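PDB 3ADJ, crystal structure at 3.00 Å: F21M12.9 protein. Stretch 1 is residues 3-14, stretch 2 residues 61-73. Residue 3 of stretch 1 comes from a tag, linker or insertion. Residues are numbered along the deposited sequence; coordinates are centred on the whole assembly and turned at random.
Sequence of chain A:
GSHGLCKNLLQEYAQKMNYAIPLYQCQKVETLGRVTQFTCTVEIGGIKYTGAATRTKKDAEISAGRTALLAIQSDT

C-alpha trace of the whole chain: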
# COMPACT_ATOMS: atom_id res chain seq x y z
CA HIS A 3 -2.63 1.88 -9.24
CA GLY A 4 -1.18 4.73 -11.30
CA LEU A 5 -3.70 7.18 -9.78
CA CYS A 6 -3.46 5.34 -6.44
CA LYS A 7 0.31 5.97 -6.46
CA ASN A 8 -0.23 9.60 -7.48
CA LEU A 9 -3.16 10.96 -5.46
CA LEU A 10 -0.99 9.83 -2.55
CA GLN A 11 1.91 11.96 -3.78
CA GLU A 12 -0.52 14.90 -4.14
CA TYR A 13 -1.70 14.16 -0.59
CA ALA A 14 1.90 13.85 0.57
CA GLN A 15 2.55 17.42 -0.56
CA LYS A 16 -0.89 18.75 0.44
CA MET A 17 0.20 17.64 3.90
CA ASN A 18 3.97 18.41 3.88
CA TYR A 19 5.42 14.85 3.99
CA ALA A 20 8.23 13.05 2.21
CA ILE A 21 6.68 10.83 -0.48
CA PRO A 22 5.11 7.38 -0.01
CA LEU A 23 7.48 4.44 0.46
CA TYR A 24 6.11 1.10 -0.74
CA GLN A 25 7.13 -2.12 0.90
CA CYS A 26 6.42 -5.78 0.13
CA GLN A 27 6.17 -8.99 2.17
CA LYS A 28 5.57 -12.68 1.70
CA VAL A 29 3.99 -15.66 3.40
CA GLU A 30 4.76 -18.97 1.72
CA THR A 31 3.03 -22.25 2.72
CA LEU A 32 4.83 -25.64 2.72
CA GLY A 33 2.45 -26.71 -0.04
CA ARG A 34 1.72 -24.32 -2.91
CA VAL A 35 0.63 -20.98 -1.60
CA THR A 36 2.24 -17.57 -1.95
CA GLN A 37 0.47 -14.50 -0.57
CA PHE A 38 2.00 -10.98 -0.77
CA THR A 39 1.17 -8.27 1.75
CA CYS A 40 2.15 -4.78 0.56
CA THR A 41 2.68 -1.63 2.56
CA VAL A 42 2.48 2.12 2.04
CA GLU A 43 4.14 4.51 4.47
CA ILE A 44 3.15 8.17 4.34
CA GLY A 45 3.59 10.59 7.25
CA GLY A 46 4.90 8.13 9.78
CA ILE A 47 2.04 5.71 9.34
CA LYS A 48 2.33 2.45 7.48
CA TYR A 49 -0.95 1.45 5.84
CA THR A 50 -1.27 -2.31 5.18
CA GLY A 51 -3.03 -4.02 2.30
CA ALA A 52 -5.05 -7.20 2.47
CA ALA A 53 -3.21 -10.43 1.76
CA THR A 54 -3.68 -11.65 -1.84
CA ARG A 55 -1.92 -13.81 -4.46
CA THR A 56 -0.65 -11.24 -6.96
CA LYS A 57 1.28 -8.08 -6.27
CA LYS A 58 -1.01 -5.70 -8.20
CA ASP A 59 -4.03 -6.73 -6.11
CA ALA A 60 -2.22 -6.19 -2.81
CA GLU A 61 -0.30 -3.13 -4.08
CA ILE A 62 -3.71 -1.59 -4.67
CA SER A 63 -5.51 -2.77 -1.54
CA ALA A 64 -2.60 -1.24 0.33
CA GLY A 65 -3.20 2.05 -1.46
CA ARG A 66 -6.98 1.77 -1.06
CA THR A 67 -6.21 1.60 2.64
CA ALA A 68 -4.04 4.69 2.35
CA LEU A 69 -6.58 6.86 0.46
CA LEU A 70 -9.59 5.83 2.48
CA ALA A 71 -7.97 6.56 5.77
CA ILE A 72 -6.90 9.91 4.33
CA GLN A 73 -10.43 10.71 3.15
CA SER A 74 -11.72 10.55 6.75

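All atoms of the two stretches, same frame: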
# COMPACT_ATOMS: atom_id res chain seq x y z
N HIS A 3 -4.09 2.13 -9.33
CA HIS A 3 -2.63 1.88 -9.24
C HIS A 3 -1.87 3.17 -9.58
O HIS A 3 -1.38 3.87 -8.68
CB HIS A 3 -2.22 0.76 -10.17
N GLY A 4 -1.75 3.47 -10.87
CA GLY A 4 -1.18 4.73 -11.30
C GLY A 4 -1.72 5.81 -10.39
O GLY A 4 -1.00 6.30 -9.52
N LEU A 5 -3.00 6.15 -10.57
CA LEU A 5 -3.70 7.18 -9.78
C LEU A 5 -3.59 6.97 -8.25
O LEU A 5 -3.38 7.93 -7.49
CB LEU A 5 -5.17 7.28 -10.21
CG LEU A 5 -5.65 7.10 -11.67
CD1 LEU A 5 -7.18 7.18 -11.74
CD2 LEU A 5 -5.01 8.08 -12.67
N CYS A 6 -3.75 5.72 -7.82
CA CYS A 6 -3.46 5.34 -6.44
C CYS A 6 -2.09 5.88 -6.07
O CYS A 6 -2.00 6.74 -5.21
CB CYS A 6 -3.60 3.81 -6.25
SG CYS A 6 -2.55 2.95 -5.05
N LYS A 7 -1.03 5.46 -6.77
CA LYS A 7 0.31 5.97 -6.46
C LYS A 7 0.39 7.51 -6.42
O LYS A 7 1.14 8.06 -5.62
CB LYS A 7 1.34 5.46 -7.46
CG LYS A 7 1.75 4.00 -7.26
CD LYS A 7 2.61 3.57 -8.57
CE LYS A 7 2.96 2.03 -8.21
NZ LYS A 7 4.39 1.72 -8.64
N ASN A 8 -0.40 8.17 -7.26
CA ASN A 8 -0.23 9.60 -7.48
C ASN A 8 -1.03 10.50 -6.54
O ASN A 8 -0.50 11.49 -6.04
CB ASN A 8 -0.61 9.98 -8.92
CG ASN A 8 -0.23 8.90 -9.92
OD1 ASN A 8 0.92 8.36 -9.94
ND2 ASN A 8 -1.21 8.58 -10.77
N LEU A 9 -2.31 10.19 -6.36
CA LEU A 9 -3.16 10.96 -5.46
C LEU A 9 -2.48 11.01 -4.11
O LEU A 9 -2.61 12.00 -3.39
CB LEU A 9 -4.53 10.30 -5.31
CG LEU A 9 -5.64 10.52 -6.35
CD1 LEU A 9 -6.58 9.32 -6.33
CD2 LEU A 9 -6.41 11.82 -6.11
N LEU A 10 -1.74 9.95 -3.80
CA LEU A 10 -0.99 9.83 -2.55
C LEU A 10 0.26 10.70 -2.53
O LEU A 10 0.75 11.06 -1.46
CB LEU A 10 -0.60 8.37 -2.28
CG LEU A 10 -1.69 7.30 -2.20
CD1 LEU A 10 -1.05 5.93 -2.23
CD2 LEU A 10 -2.53 7.44 -0.97
N GLN A 11 0.80 11.03 -3.70
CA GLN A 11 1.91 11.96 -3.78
C GLN A 11 1.34 13.37 -3.61
O GLN A 11 1.84 14.14 -2.79
CB GLN A 11 2.69 11.78 -5.09
CG GLN A 11 2.95 10.30 -5.42
CD GLN A 11 4.16 10.03 -6.30
OE1 GLN A 11 4.57 10.87 -7.11
NE2 GLN A 11 4.74 8.82 -6.16
N GLU A 12 0.26 13.67 -4.34
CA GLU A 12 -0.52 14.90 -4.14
C GLU A 12 -0.82 15.12 -2.65
O GLU A 12 -0.56 16.19 -2.11
CB GLU A 12 -1.84 14.87 -4.92
CG GLU A 12 -1.71 15.14 -6.42
CD GLU A 12 -3.05 15.00 -7.19
OE1 GLU A 12 -4.19 14.85 -6.61
OE2 GLU A 12 -2.87 14.93 -8.51
N TYR A 13 -1.36 14.09 -2.00
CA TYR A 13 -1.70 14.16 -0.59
C TYR A 13 -0.48 14.28 0.29
O TYR A 13 -0.57 14.77 1.41
CB TYR A 13 -2.50 12.94 -0.15
CG TYR A 13 -3.05 13.07 1.26
CD1 TYR A 13 -4.17 13.84 1.52
CD2 TYR A 13 -2.42 12.44 2.34
CE1 TYR A 13 -4.68 13.97 2.81
CE2 TYR A 13 -2.93 12.57 3.65
CZ TYR A 13 -4.06 13.34 3.86
OH TYR A 13 -4.59 13.50 5.12
N ALA A 14 0.67 13.80 -0.20
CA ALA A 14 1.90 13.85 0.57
C ALA A 14 2.45 15.27 0.59
O ALA A 14 3.13 15.67 1.53
CB ALA A 14 2.90 12.90 -0.00
N GLU A 61 -0.87 -4.47 -3.95
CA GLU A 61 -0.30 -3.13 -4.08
C GLU A 61 -1.43 -2.12 -3.97
O GLU A 61 -1.27 -1.08 -3.35
CB GLU A 61 0.44 -2.95 -5.41
CG GLU A 61 1.92 -3.23 -5.37
CD GLU A 61 2.58 -3.12 -6.74
OE1 GLU A 61 1.93 -2.61 -7.67
OE2 GLU A 61 3.76 -3.52 -6.90
N ILE A 62 -2.57 -2.48 -4.55
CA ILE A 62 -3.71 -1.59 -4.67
C ILE A 62 -4.51 -1.55 -3.39
O ILE A 62 -4.80 -0.47 -2.89
CB ILE A 62 -4.60 -1.97 -5.85
CG1 ILE A 62 -3.80 -1.81 -7.15
CG2 ILE A 62 -5.85 -1.11 -5.88
CD1 ILE A 62 -4.52 -2.28 -8.39
N SER A 63 -4.85 -2.72 -2.84
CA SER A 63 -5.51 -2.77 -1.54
C SER A 63 -4.78 -1.88 -0.57
O SER A 63 -5.40 -1.08 0.13
CB SER A 63 -5.56 -4.17 -0.95
OG SER A 63 -6.14 -4.11 0.35
N ALA A 64 -3.45 -2.03 -0.54
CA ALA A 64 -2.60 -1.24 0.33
C ALA A 64 -2.84 0.23 0.15
O ALA A 64 -3.06 0.94 1.11
CB ALA A 64 -1.17 -1.57 0.08
N GLY A 65 -2.83 0.68 -1.10
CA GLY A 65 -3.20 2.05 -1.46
C GLY A 65 -4.65 2.39 -1.10
O GLY A 65 -4.91 3.43 -0.52
N ARG A 66 -5.59 1.52 -1.44
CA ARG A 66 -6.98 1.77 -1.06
C ARG A 66 -7.10 1.98 0.42
O ARG A 66 -7.99 2.68 0.86
CB ARG A 66 -7.89 0.62 -1.43
CG ARG A 66 -8.58 0.78 -2.76
CD ARG A 66 -9.69 -0.25 -2.88
NE ARG A 66 -9.49 -1.05 -4.11
CZ ARG A 66 -10.49 -1.55 -4.85
NH1 ARG A 66 -11.78 -1.32 -4.49
NH2 ARG A 66 -10.19 -2.25 -5.95
N THR A 67 -6.21 1.37 1.20
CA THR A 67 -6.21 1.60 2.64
C THR A 67 -5.72 3.01 2.87
O THR A 67 -6.37 3.79 3.60
CB THR A 67 -5.34 0.60 3.38
OG1 THR A 67 -5.64 -0.72 2.92
CG2 THR A 67 -5.64 0.67 4.85
N ALA A 68 -4.61 3.36 2.22
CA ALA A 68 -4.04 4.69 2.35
C ALA A 68 -4.99 5.84 2.01
O ALA A 68 -5.07 6.78 2.77
CB ALA A 68 -2.82 4.80 1.54
N LEU A 69 -5.72 5.76 0.90
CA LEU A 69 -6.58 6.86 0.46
C LEU A 69 -7.80 6.97 1.34
O LEU A 69 -8.32 8.07 1.57
CB LEU A 69 -7.06 6.65 -0.98
CG LEU A 69 -6.09 6.68 -2.17
CD1 LEU A 69 -6.71 5.93 -3.35
CD2 LEU A 69 -5.81 8.11 -2.56
N LEU A 70 -8.28 5.84 1.83
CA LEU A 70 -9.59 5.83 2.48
C LEU A 70 -9.47 6.31 3.90
O LEU A 70 -10.43 6.84 4.46
CB LEU A 70 -10.23 4.45 2.43
CG LEU A 70 -10.59 4.04 1.01
CD1 LEU A 70 -11.33 2.75 1.08
CD2 LEU A 70 -11.43 5.10 0.33
N ALA A 71 -8.30 6.09 4.45
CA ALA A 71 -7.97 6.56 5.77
C ALA A 71 -7.89 8.07 5.65
O ALA A 71 -8.56 8.79 6.37
CB ALA A 71 -6.63 5.99 6.18
N ILE A 72 -7.08 8.51 4.68
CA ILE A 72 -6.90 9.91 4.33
C ILE A 72 -8.24 10.64 4.21
O ILE A 72 -8.47 11.61 4.91
CB ILE A 72 -6.13 10.01 3.00
CG1 ILE A 72 -4.64 9.81 3.23
CG2 ILE A 72 -6.41 11.35 2.30
CD1 ILE A 72 -3.93 9.37 1.98
N GLN A 73 -9.11 10.15 3.33
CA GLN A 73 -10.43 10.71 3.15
C GLN A 73 -11.11 11.10 4.46
O GLN A 73 -11.61 12.22 4.58
CB GLN A 73 -11.32 9.76 2.34
CG GLN A 73 -11.00 9.77 0.82
CD GLN A 73 -11.77 8.70 0.04
OE1 GLN A 73 -12.93 8.30 0.44
NE2 GLN A 73 -11.14 8.26 -1.11

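What does Ile 72, the residue with the most surface covered in this contact, pack against? Its CA-to-CB bond points toward the first helix, and its CG2 methyl lies over one face of the Tyr 13 ring, 3.4 Å from CG2 to the ring centroid and 21° off the ring normal. This is a CH-pi contact, and a tight one: Ile 72 CG2 comes within 3.2 Å of Tyr 13 CE1. The CD1 methyl of Ile 72 also lies near the ring, 3.4 Å from Tyr 13 CD2, and it touches Leu 10 as well, 3.8 Å from Ile 72 CD1 to Leu 10 CD2.

How does Leu 69 take part when its CA-to-CB bond points sideways? The end of the side chain comes nearer, and its CD2 meets two neighbouring residues of the first helix, lying 3.7 Å from Leu 9 CB and 3.7 Å from Leu 10 CD2. The same Leu 10 CD2 also sits 3.7 Å from Ala 68 CB, so one methyl touches three residues of the second helix.

Why can the helices come closer near Cys 6? Gly 65 has no side chain, and Cys 6 SG rests 3.8 Å from Gly 65 CA; a CB there would clash with the sulfur. The CA atoms of Cys 6 and Gly 65 are 6.0 Å apart, against 8.3 Å for those of Tyr 13 and Ile 72.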